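Local coordinates for uncharacterized protein Atu1656 (Agrobacterium tumefaciens, PDB 2OJH) that is of unknown function but belongs to the TolB family and folds as a six-bladed beta-propeller, at residues Asp154-Asp159 against Glu165-His170; Ser110-Leu115 against Phe143-Ile148; Pro178-Ser181 against Trp186-Phe189; Trp200-Arg203 against Ser208-Arg211. One frame throughout, in Å; residues are numbered along the deposited sequence. Where two conformers were deposited one is given.

Interaction 1: Asp154-Asp159 against Glu165-His170; sequences DIYSMD and ETRLTH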
# COMPACT_ATOMS: atom_id res chain seq x y z
N ASP A 154 -11.29 -10.86 0.16
CA ASP A 154 -11.48 -10.50 1.56
C ASP A 154 -10.25 -9.97 2.24
O ASP A 154 -9.10 -10.20 1.78
CB ASP A 154 -12.00 -11.69 2.39
CG ASP A 154 -13.49 -11.91 2.22
OD1 ASP A 154 -14.28 -10.93 2.30
OD2 ASP A 154 -13.85 -13.08 2.00
N ILE A 155 -10.49 -9.32 3.38
CA ILE A 155 -9.43 -8.85 4.25
C ILE A 155 -9.09 -9.96 5.21
O ILE A 155 -9.99 -10.54 5.85
CB ILE A 155 -9.88 -7.58 5.03
CG1 ILE A 155 -10.45 -6.51 4.05
CG2 ILE A 155 -8.75 -7.04 5.93
CD1 ILE A 155 -9.50 -6.09 2.89
N TYR A 156 -7.80 -10.25 5.32
CA TYR A 156 -7.30 -11.28 6.23
C TYR A 156 -6.22 -10.65 7.08
O TYR A 156 -5.63 -9.62 6.70
CB TYR A 156 -6.66 -12.45 5.45
CG TYR A 156 -7.65 -13.30 4.73
CD1 TYR A 156 -8.20 -14.42 5.33
CD2 TYR A 156 -8.09 -12.94 3.44
CE1 TYR A 156 -9.18 -15.18 4.67
CE2 TYR A 156 -9.07 -13.69 2.79
CZ TYR A 156 -9.60 -14.80 3.41
OH TYR A 156 -10.54 -15.56 2.76
N SER A 157 -5.91 -11.28 8.21
CA SER A 157 -4.71 -10.94 8.92
C SER A 157 -4.00 -12.23 9.32
O SER A 157 -4.61 -13.30 9.37
CB SER A 157 -5.02 -10.08 10.15
OG SER A 157 -5.81 -10.81 11.07
N MSE A 158 -2.70 -12.15 9.55
CA MSE A 158 -1.96 -13.32 9.98
C MSE A 158 -1.07 -12.94 11.12
O MSE A 158 -0.50 -11.85 11.13
CB MSE A 158 -1.14 -13.91 8.82
CG MSE A 158 -0.12 -14.98 9.25
SE MSE A 158 0.52 -15.99 7.73
CE MSE A 158 -1.15 -16.70 7.06
N ASP A 159 -0.98 -13.83 12.10
CA ASP A 159 -0.00 -13.75 13.16
C ASP A 159 1.29 -14.38 12.63
O ASP A 159 1.33 -15.55 12.26
CB ASP A 159 -0.56 -14.48 14.39
CG ASP A 159 0.43 -14.52 15.54
OD1 ASP A 159 1.34 -15.38 15.52
OD2 ASP A 159 0.29 -13.68 16.47
N GLU A 165 -4.13 -17.83 9.89
CA GLU A 165 -4.84 -16.89 9.04
C GLU A 165 -6.24 -16.59 9.62
O GLU A 165 -6.97 -17.52 10.02
CB GLU A 165 -4.93 -17.47 7.63
CG GLU A 165 -5.83 -16.78 6.64
CD GLU A 165 -5.72 -17.38 5.24
OE1 GLU A 165 -6.40 -18.40 4.97
OE2 GLU A 165 -4.94 -16.84 4.41
N THR A 166 -6.59 -15.31 9.68
CA THR A 166 -7.86 -14.86 10.23
C THR A 166 -8.60 -14.06 9.17
O THR A 166 -8.05 -13.10 8.62
CB THR A 166 -7.67 -13.97 11.47
OG1 THR A 166 -7.18 -14.77 12.54
CG2 THR A 166 -8.99 -13.33 11.91
N ARG A 167 -9.84 -14.46 8.89
CA ARG A 167 -10.66 -13.80 7.89
C ARG A 167 -11.47 -12.67 8.55
O ARG A 167 -12.23 -12.92 9.50
CB ARG A 167 -11.57 -14.85 7.27
CG ARG A 167 -12.30 -14.38 6.05
CD ARG A 167 -13.11 -15.48 5.43
NE ARG A 167 -14.01 -14.95 4.42
CZ ARG A 167 -14.99 -15.63 3.86
NH1 ARG A 167 -15.23 -16.88 4.24
NH2 ARG A 167 -15.75 -15.05 2.93
N LEU A 168 -11.30 -11.43 8.08
CA LEU A 168 -11.93 -10.27 8.73
C LEU A 168 -13.16 -9.74 8.02
O LEU A 168 -13.98 -9.06 8.64
CB LEU A 168 -10.92 -9.13 8.92
CG LEU A 168 -9.75 -9.54 9.84
CD1 LEU A 168 -8.66 -8.52 9.73
CD2 LEU A 168 -10.18 -9.70 11.30
N THR A 169 -13.25 -10.00 6.73
CA THR A 169 -14.48 -9.72 5.99
C THR A 169 -14.94 -11.02 5.38
O THR A 169 -14.14 -11.95 5.22
CB THR A 169 -14.33 -8.59 4.93
OG1 THR A 169 -13.38 -8.97 3.93
CG2 THR A 169 -13.89 -7.29 5.57
N HIS A 170 -16.22 -11.09 5.03
CA HIS A 170 -16.82 -12.33 4.63
C HIS A 170 -17.65 -12.16 3.35
O HIS A 170 -18.81 -12.52 3.30
CB HIS A 170 -17.63 -12.92 5.80
CG HIS A 170 -16.78 -13.28 6.99
ND1 HIS A 170 -16.47 -12.36 7.97
CD2 HIS A 170 -16.12 -14.41 7.30
CE1 HIS A 170 -15.66 -12.93 8.85
NE2 HIS A 170 -15.44 -14.18 8.47
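Asp154 and Ile155 meet Thr169 at the end of the outer hairpin of a beta-propeller blade, a hairpin whose two sides differ in burial. The firm part turns on one hydroxyl. Thr169 OG1 gives its hydrogen to Asp154 OD1 at 2.7 Å and accepts the amide of Ile155 N at 3.0 Å, almost straight at 171°. OD1 of Asp154 also receives Gly171 N, which ties down the chain after strand 165-167. Ile155 O takes the amide of Leu168 N at 2.7 Å, and farther along Ser157 and Thr166 exchange backbone bonds in both directions. On the side of Ile155, its CG2 touches Leu168 CD1 at 4.1 Å, the two side chains crossing at about a right angle, and Ile187 and Phe189 of the next blade pack against the pair.

Toward solvent lie exposed Arg167 and partly exposed Glu165, Ser157 and Thr166. The selenomethionine Met158, itself buried, lays its CE methyl against Glu165 CB at 3.9 Å, while the carboxylate of Glu165 goes to Tyr145 OH and Arg149. Extended from CG to NE, Arg167 crosses the buried Tyr156 ring obliquely, its CG 3.5 Å from Tyr156 CE1 and the ring and guanidinium planes 23° apart. Its tip then closes the salt bridge: Arg167 NH2 meets the syn side of Asp154 OD2 at 2.9 Å, 29° out of the carboxylate plane.

Interaction 2: Ser110-Leu115 against Phe143-Ile148; sequences SAIYLL and FTYCGI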
# COMPACT_ATOMS: atom_id res chain seq x y z
N SER A 110 0.14 -14.55 -6.75
CA SER A 110 0.73 -13.81 -5.64
C SER A 110 0.73 -14.58 -4.32
O SER A 110 -0.33 -15.04 -3.88
CB SER A 110 -0.01 -12.49 -5.43
OG SER A 110 0.64 -11.72 -4.43
N ALA A 111 1.91 -14.70 -3.72
CA ALA A 111 2.09 -15.29 -2.39
C ALA A 111 2.95 -14.34 -1.56
O ALA A 111 3.89 -13.71 -2.07
CB ALA A 111 2.81 -16.66 -2.51
N ILE A 112 2.63 -14.26 -0.27
CA ILE A 112 3.26 -13.30 0.63
C ILE A 112 4.49 -13.95 1.27
O ILE A 112 4.46 -15.11 1.67
CB ILE A 112 2.23 -12.78 1.69
CG1 ILE A 112 1.13 -11.94 1.00
CG2 ILE A 112 2.91 -11.91 2.72
CD1 ILE A 112 -0.02 -11.57 1.96
N TYR A 113 5.60 -13.21 1.32
CA TYR A 113 6.82 -13.69 2.01
C TYR A 113 7.36 -12.58 2.90
O TYR A 113 7.07 -11.41 2.67
CB TYR A 113 7.91 -14.02 0.99
CG TYR A 113 7.53 -15.08 -0.03
CD1 TYR A 113 6.75 -14.75 -1.15
CD2 TYR A 113 7.99 -16.38 0.11
CE1 TYR A 113 6.40 -15.74 -2.08
CE2 TYR A 113 7.68 -17.36 -0.82
CZ TYR A 113 6.87 -17.03 -1.91
OH TYR A 113 6.57 -18.01 -2.81
N LEU A 114 8.16 -12.95 3.90
CA LEU A 114 8.96 -11.99 4.67
C LEU A 114 10.41 -12.29 4.37
O LEU A 114 10.75 -13.44 4.08
CB LEU A 114 8.77 -12.19 6.19
CG LEU A 114 7.33 -12.09 6.73
CD1 LEU A 114 7.38 -12.13 8.24
CD2 LEU A 114 6.67 -10.84 6.24
N LEU A 115 11.27 -11.28 4.42
CA LEU A 115 12.71 -11.47 4.28
C LEU A 115 13.46 -10.38 5.08
O LEU A 115 12.86 -9.40 5.48
CB LEU A 115 13.12 -11.46 2.80
CG LEU A 115 13.04 -10.13 2.06
CD1 LEU A 115 14.15 -10.03 1.01
CD2 LEU A 115 11.65 -10.01 1.46
N PHE A 143 0.29 -9.06 10.23
CA PHE A 143 0.09 -8.23 9.04
C PHE A 143 -1.26 -8.50 8.42
O PHE A 143 -1.93 -9.50 8.71
CB PHE A 143 1.22 -8.41 8.02
CG PHE A 143 1.37 -9.83 7.48
CD1 PHE A 143 0.57 -10.29 6.44
CD2 PHE A 143 2.33 -10.70 8.03
CE1 PHE A 143 0.70 -11.59 5.94
CE2 PHE A 143 2.46 -12.01 7.53
CZ PHE A 143 1.64 -12.44 6.49
N THR A 144 -1.70 -7.58 7.57
CA THR A 144 -3.00 -7.71 6.97
C THR A 144 -2.85 -7.75 5.45
O THR A 144 -1.85 -7.23 4.90
CB THR A 144 -3.93 -6.57 7.44
OG1 THR A 144 -5.26 -6.77 6.95
CG2 THR A 144 -3.40 -5.20 6.96
N TYR A 145 -3.83 -8.33 4.75
CA TYR A 145 -3.70 -8.55 3.31
C TYR A 145 -5.01 -8.81 2.62
O TYR A 145 -6.05 -9.08 3.27
CB TYR A 145 -2.73 -9.71 3.02
CG TYR A 145 -3.04 -11.06 3.66
CD1 TYR A 145 -2.75 -11.30 5.02
CD2 TYR A 145 -3.53 -12.12 2.90
CE1 TYR A 145 -3.02 -12.53 5.60
CE2 TYR A 145 -3.79 -13.36 3.47
CZ TYR A 145 -3.53 -13.56 4.83
OH TYR A 145 -3.74 -14.80 5.41
N CYS A 146 -4.99 -8.73 1.29
CA CYS A 146 -6.18 -9.07 0.50
C CYS A 146 -5.93 -10.52 0.09
O CYS A 146 -4.82 -10.85 -0.38
CB CYS A 146 -6.31 -8.20 -0.74
SG CYS A 146 -7.72 -8.69 -1.80
N GLY A 147 -6.90 -11.39 0.37
CA GLY A 147 -6.85 -12.77 -0.08
C GLY A 147 -7.99 -13.02 -1.02
O GLY A 147 -9.14 -12.65 -0.72
N ILE A 148 -7.71 -13.63 -2.17
CA ILE A 148 -8.80 -14.01 -3.08
C ILE A 148 -8.99 -15.51 -2.96
O ILE A 148 -8.01 -16.27 -3.08
CB ILE A 148 -8.57 -13.58 -4.56
CG1 ILE A 148 -8.23 -12.09 -4.63
CG2 ILE A 148 -9.82 -13.83 -5.42
CD1 ILE A 148 -7.55 -11.72 -5.95
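Ile112 faces Phe143 and Tyr145 across the gap between two adjacent blades of the beta-propeller, and the contact is a worked example of blades meeting through side chains: between these two segments it is wholly apolar, with Ile112 set against both aromatic residues. Beside it the blades also share a backbone bond, from Ser110 to Ser131. The strands stand well apart, Ile112 CA and Tyr145 CA being 8.8 Å from each other, and one branched side chain spans the gap with its two arms.

Along segment 143-148, the first residue met is Phe143. With chi1 at 61° its CG lies between the backbone N and the carbonyl carbon, which carries the ring toward strand 111-116. There Phe143 CE1 comes to 3.9 Å from Ile112 CG2, and the two side chains slide past each other in opposite directions. Leu114 comes less close, its side chain 4.6 Å from segment 143-148. Trp133, from the innermost strand of the same blade as Phe143, meets the Phe143 ring and also touches Ile112, and Ile160 reaches both Phe143 and Leu114.

Thr144 turns the other way, as alternation along a strand requires, and its OG1 bonds to Tyr156 O. At Tyr145 the chain again points back to Ile112, which touches the root of this side chain, far from its hydroxyl. The extended arm of Ile112, chi2 172°, drives CD1 obliquely into that root, 3.5 Å from Tyr145 CB and equally 3.5 Å from Tyr145 CG.

Interaction 3: Pro178-Ser181 against Trp186-Phe189; sequences PDYS and WIYF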
# COMPACT_ATOMS: atom_id res chain seq x y z
N PRO A 178 -6.05 -3.40 2.65
CA PRO A 178 -6.09 -3.16 4.10
C PRO A 178 -4.83 -2.53 4.67
O PRO A 178 -3.71 -2.93 4.32
CB PRO A 178 -6.27 -4.57 4.68
CG PRO A 178 -5.70 -5.49 3.66
CD PRO A 178 -5.80 -4.82 2.33
N ASP A 179 -5.00 -1.61 5.61
CA ASP A 179 -3.82 -1.01 6.28
C ASP A 179 -4.27 -0.61 7.69
O ASP A 179 -5.39 -0.17 7.88
CB ASP A 179 -3.35 0.19 5.45
CG ASP A 179 -1.98 0.73 5.85
OD1 ASP A 179 -1.35 0.16 6.75
OD2 ASP A 179 -1.53 1.72 5.21
N TYR A 180 -3.42 -0.80 8.69
CA TYR A 180 -3.80 -0.53 10.08
C TYR A 180 -3.85 0.95 10.45
O TYR A 180 -3.04 1.74 9.97
CB TYR A 180 -2.80 -1.17 11.02
CG TYR A 180 -2.79 -2.67 11.03
CD1 TYR A 180 -2.10 -3.39 10.05
CD2 TYR A 180 -3.46 -3.38 12.03
CE1 TYR A 180 -2.07 -4.80 10.09
CE2 TYR A 180 -3.43 -4.77 12.06
CZ TYR A 180 -2.73 -5.47 11.09
OH TYR A 180 -2.71 -6.86 11.15
N SER A 181 -4.75 1.30 11.36
CA SER A 181 -4.62 2.57 12.08
C SER A 181 -3.44 2.43 13.06
O SER A 181 -3.16 1.31 13.52
CB SER A 181 -5.91 2.90 12.83
OG SER A 181 -6.23 1.91 13.79
N TRP A 186 -8.00 -0.60 14.37
CA TRP A 186 -8.73 -0.69 13.10
C TRP A 186 -7.83 -1.06 11.93
O TRP A 186 -6.63 -0.75 11.92
CB TRP A 186 -9.38 0.66 12.77
CG TRP A 186 -10.43 1.12 13.72
CD1 TRP A 186 -10.27 1.97 14.77
CD2 TRP A 186 -11.83 0.77 13.70
NE1 TRP A 186 -11.47 2.17 15.42
CE2 TRP A 186 -12.44 1.44 14.78
CE3 TRP A 186 -12.61 -0.05 12.88
CZ2 TRP A 186 -13.81 1.33 15.05
CZ3 TRP A 186 -13.97 -0.17 13.15
CH2 TRP A 186 -14.55 0.53 14.23
N ILE A 187 -8.44 -1.68 10.92
CA ILE A 187 -7.81 -1.86 9.61
C ILE A 187 -8.73 -1.12 8.62
O ILE A 187 -9.91 -1.42 8.57
CB ILE A 187 -7.70 -3.36 9.25
CG1 ILE A 187 -6.59 -4.03 10.11
CG2 ILE A 187 -7.42 -3.54 7.74
CD1 ILE A 187 -6.76 -5.54 10.21
N TYR A 188 -8.18 -0.16 7.87
CA TYR A 188 -8.94 0.56 6.83
C TYR A 188 -8.71 -0.19 5.53
O TYR A 188 -7.61 -0.77 5.29
CB TYR A 188 -8.43 2.01 6.69
CG TYR A 188 -8.86 2.95 7.81
CD1 TYR A 188 -8.40 2.80 9.12
CD2 TYR A 188 -9.77 4.00 7.55
CE1 TYR A 188 -8.85 3.68 10.16
CE2 TYR A 188 -10.19 4.87 8.55
CZ TYR A 188 -9.73 4.70 9.84
OH TYR A 188 -10.17 5.57 10.80
N PHE A 189 -9.75 -0.22 4.69
CA PHE A 189 -9.71 -0.98 3.44
C PHE A 189 -10.78 -0.40 2.51
O PHE A 189 -11.48 0.56 2.91
CB PHE A 189 -9.91 -2.49 3.72
CG PHE A 189 -11.31 -2.84 4.22
CD1 PHE A 189 -11.65 -2.70 5.57
CD2 PHE A 189 -12.27 -3.32 3.33
CE1 PHE A 189 -12.93 -3.00 6.02
CE2 PHE A 189 -13.57 -3.63 3.78
CZ PHE A 189 -13.90 -3.46 5.13
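Asp179 and Tyr188 form an antiparallel hydrogen-bonded pair in which each backbone N reaches the other residue's O, and the short strands carrying them run at 146° to one another. Next along, Ser181 N reaches Trp186 O at 2.8 Å. The return bond at this end comes from a side chain: Trp186 N gives its hydrogen to Ser181 OG at 3.1 Å. A chi1 of 61° swings that hydroxyl toward the opposite strand, and it is also bonded to Asp183 OD1 in the connecting turn.

On one face of the sheet, Tyr180 and Ile187 lie side by side and point the same way. Ile187 CG1 sits over the ring of Tyr180 in a CH-pi contact, 4.0 Å from the centroid and 21° off the normal. The other branch, Ile187 CG2, presses on Pro178 CB at 3.4 Å, a tight fit for two carbons. This is the inner hairpin of a beta-propeller blade, and Thr144 of the preceding blade packs against it, on Pro178, Tyr180 and Ile187 together.

The opposite face has Asp179 and Tyr188. Ser181 CB stands near the plane of the Tyr188 ring, at its edge, 4.0 Å from Tyr188 CE1. Both polar ends are held from outside the hairpin, Asp179 OD2 by His223 ND1 and Tyr188 OH by Met256 O and Arg201 NH2. The Trp186 indole leads away from segment 178-181 and makes cation-pi contacts with Arg201 and Arg203.

Interaction 4: Trp200-Arg203 against Ser208-Arg211; sequences WRVR and SVER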
# COMPACT_ATOMS: atom_id res chain seq x y z
N TRP A 200 -13.81 1.70 3.95
CA TRP A 200 -14.45 1.12 5.12
C TRP A 200 -13.35 0.85 6.15
O TRP A 200 -12.15 0.91 5.83
CB TRP A 200 -15.16 -0.19 4.76
CG TRP A 200 -16.46 -0.01 3.96
CD1 TRP A 200 -16.58 0.37 2.65
CD2 TRP A 200 -17.77 -0.22 4.43
NE1 TRP A 200 -17.91 0.42 2.27
CE2 TRP A 200 -18.67 0.06 3.36
CE3 TRP A 200 -18.30 -0.62 5.67
CZ2 TRP A 200 -20.04 -0.04 3.49
CZ3 TRP A 200 -19.68 -0.71 5.80
CH2 TRP A 200 -20.53 -0.43 4.71
N ARG A 201 -13.75 0.61 7.39
CA ARG A 201 -12.81 0.11 8.37
C ARG A 201 -13.41 -1.02 9.21
O ARG A 201 -14.58 -1.01 9.51
CB ARG A 201 -12.27 1.24 9.25
CG ARG A 201 -13.29 1.93 10.14
CD ARG A 201 -12.61 2.95 11.04
NE ARG A 201 -13.51 3.42 12.09
CZ ARG A 201 -13.19 4.33 13.00
NH1 ARG A 201 -14.11 4.68 13.91
NH2 ARG A 201 -11.99 4.89 13.02
N VAL A 202 -12.58 -2.01 9.55
CA VAL A 202 -13.01 -3.15 10.36
C VAL A 202 -12.13 -3.22 11.61
O VAL A 202 -10.94 -2.90 11.54
CB VAL A 202 -12.96 -4.50 9.55
CG1 VAL A 202 -11.52 -4.85 9.09
CG2 VAL A 202 -13.59 -5.64 10.35
N ARG A 203 -12.70 -3.62 12.75
CA ARG A 203 -11.88 -3.80 13.96
C ARG A 203 -10.88 -4.93 13.74
O ARG A 203 -11.19 -5.90 13.04
CB ARG A 203 -12.75 -4.14 15.18
CG ARG A 203 -13.72 -3.06 15.63
CD ARG A 203 -13.03 -1.84 16.19
NE ARG A 203 -11.82 -2.14 16.94
CZ ARG A 203 -11.80 -2.56 18.20
NH1 ARG A 203 -10.64 -2.80 18.79
NH2 ARG A 203 -12.94 -2.74 18.86
N SER A 208 -16.66 -5.53 14.37
CA SER A 208 -17.47 -4.50 13.77
C SER A 208 -16.74 -3.94 12.56
O SER A 208 -15.52 -4.05 12.43
CB SER A 208 -17.86 -3.39 14.76
OG SER A 208 -16.85 -2.41 14.88
N VAL A 209 -17.55 -3.36 11.66
CA VAL A 209 -17.10 -2.78 10.40
C VAL A 209 -17.99 -1.55 10.15
O VAL A 209 -19.14 -1.53 10.59
CB VAL A 209 -17.22 -3.81 9.23
CG1 VAL A 209 -18.68 -4.23 8.98
CG2 VAL A 209 -16.56 -3.30 7.94
N GLU A 210 -17.46 -0.54 9.47
CA GLU A 210 -18.22 0.70 9.21
C GLU A 210 -17.70 1.49 8.01
O GLU A 210 -16.53 1.41 7.65
CB GLU A 210 -18.29 1.59 10.45
CG GLU A 210 -16.95 1.92 11.02
CD GLU A 210 -17.03 2.60 12.39
OE1 GLU A 210 -17.83 2.19 13.25
OE2 GLU A 210 -16.27 3.55 12.60
N ARG A 211 -18.60 2.25 7.38
CA ARG A 211 -18.28 2.96 6.16
C ARG A 211 -17.58 4.27 6.50
O ARG A 211 -18.02 4.99 7.41
CB ARG A 211 -19.55 3.23 5.35
CG ARG A 211 -19.30 3.68 3.93
CD ARG A 211 -20.60 3.88 3.23
NE ARG A 211 -20.44 4.40 1.88
CZ ARG A 211 -21.45 4.57 1.02
NH1 ARG A 211 -22.70 4.23 1.36
NH2 ARG A 211 -21.21 5.07 -0.19
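Trp200 lies across Arg211 and the end of Glu210, and its indole is a clear case of an aromatic side chain roofing over the neighbouring strand at an exposed sheet edge. Starting at the root, Trp200 CB is 3.6 Å from Glu210 O. CG stays near that same carbonyl, and at CD2 the ring comes above the next residue, with Arg211 CA 3.7 Å away. The six-membered ring passes obliquely by the peptide link and lies over Arg211 CA and CB: Trp200 CE3 is 3.2 Å from Glu210 C, CZ3 comes near Arg211 N, and CH2 at the tip lies 3.8 Å from Arg211 CB. On the pyrrole side, CE2 is 3.7 Å from Arg211 CG, and NE1 is somewhat farther from it. Arg211 CB sits almost on the normal of the six-membered ring, 6° off it, which makes this a CH-pi contact over the face. The arginine continues extended, its guanidinium nearly parallel to the indole, to bond Thr213 O, Gln198 and Asp214.

On the other side of the sheet Arg201 and Glu210, an antiparallel hydrogen-bonded pair, run alongside each other and form a salt bridge. Arg201 grips side-on, its NE and NH1 both closing on Glu210 OE2, each at 2.8 Å, from the same face of the carboxylate. The oxygen lies in the guanidinium plane.

Strand 209-211 is the outermost of its four-stranded blade. Strand 198-203 separates it from strand 186-191, where Phe189 packs on Trp200 and Val202, and where Trp186 touches Glu210.

How the interactions relate
Interactions 1, 3 and 4 lie within two blades; interaction 2 reaches a third. Interactions 3 and 4 are the inner and outer hairpins of one sheet, joined by backbone bonds between strands 186-191 and 198-203. Interaction 1 is the outer hairpin of the preceding blade, and interaction 2 links that blade's strand 142-149 to the blade before it. Chemistry follows depth: interactions 2 and 3 are buried, the former purely apolar and the latter mixing ladder bonds with apolar packing, whereas interaction 4 at the surface and the partly buried interaction 1 both add salt bridges. Side chains of interaction 1 touch those of interactions 2 and 3, while interactions 2 and 4 stay about 7 Å apart at their nearest atoms.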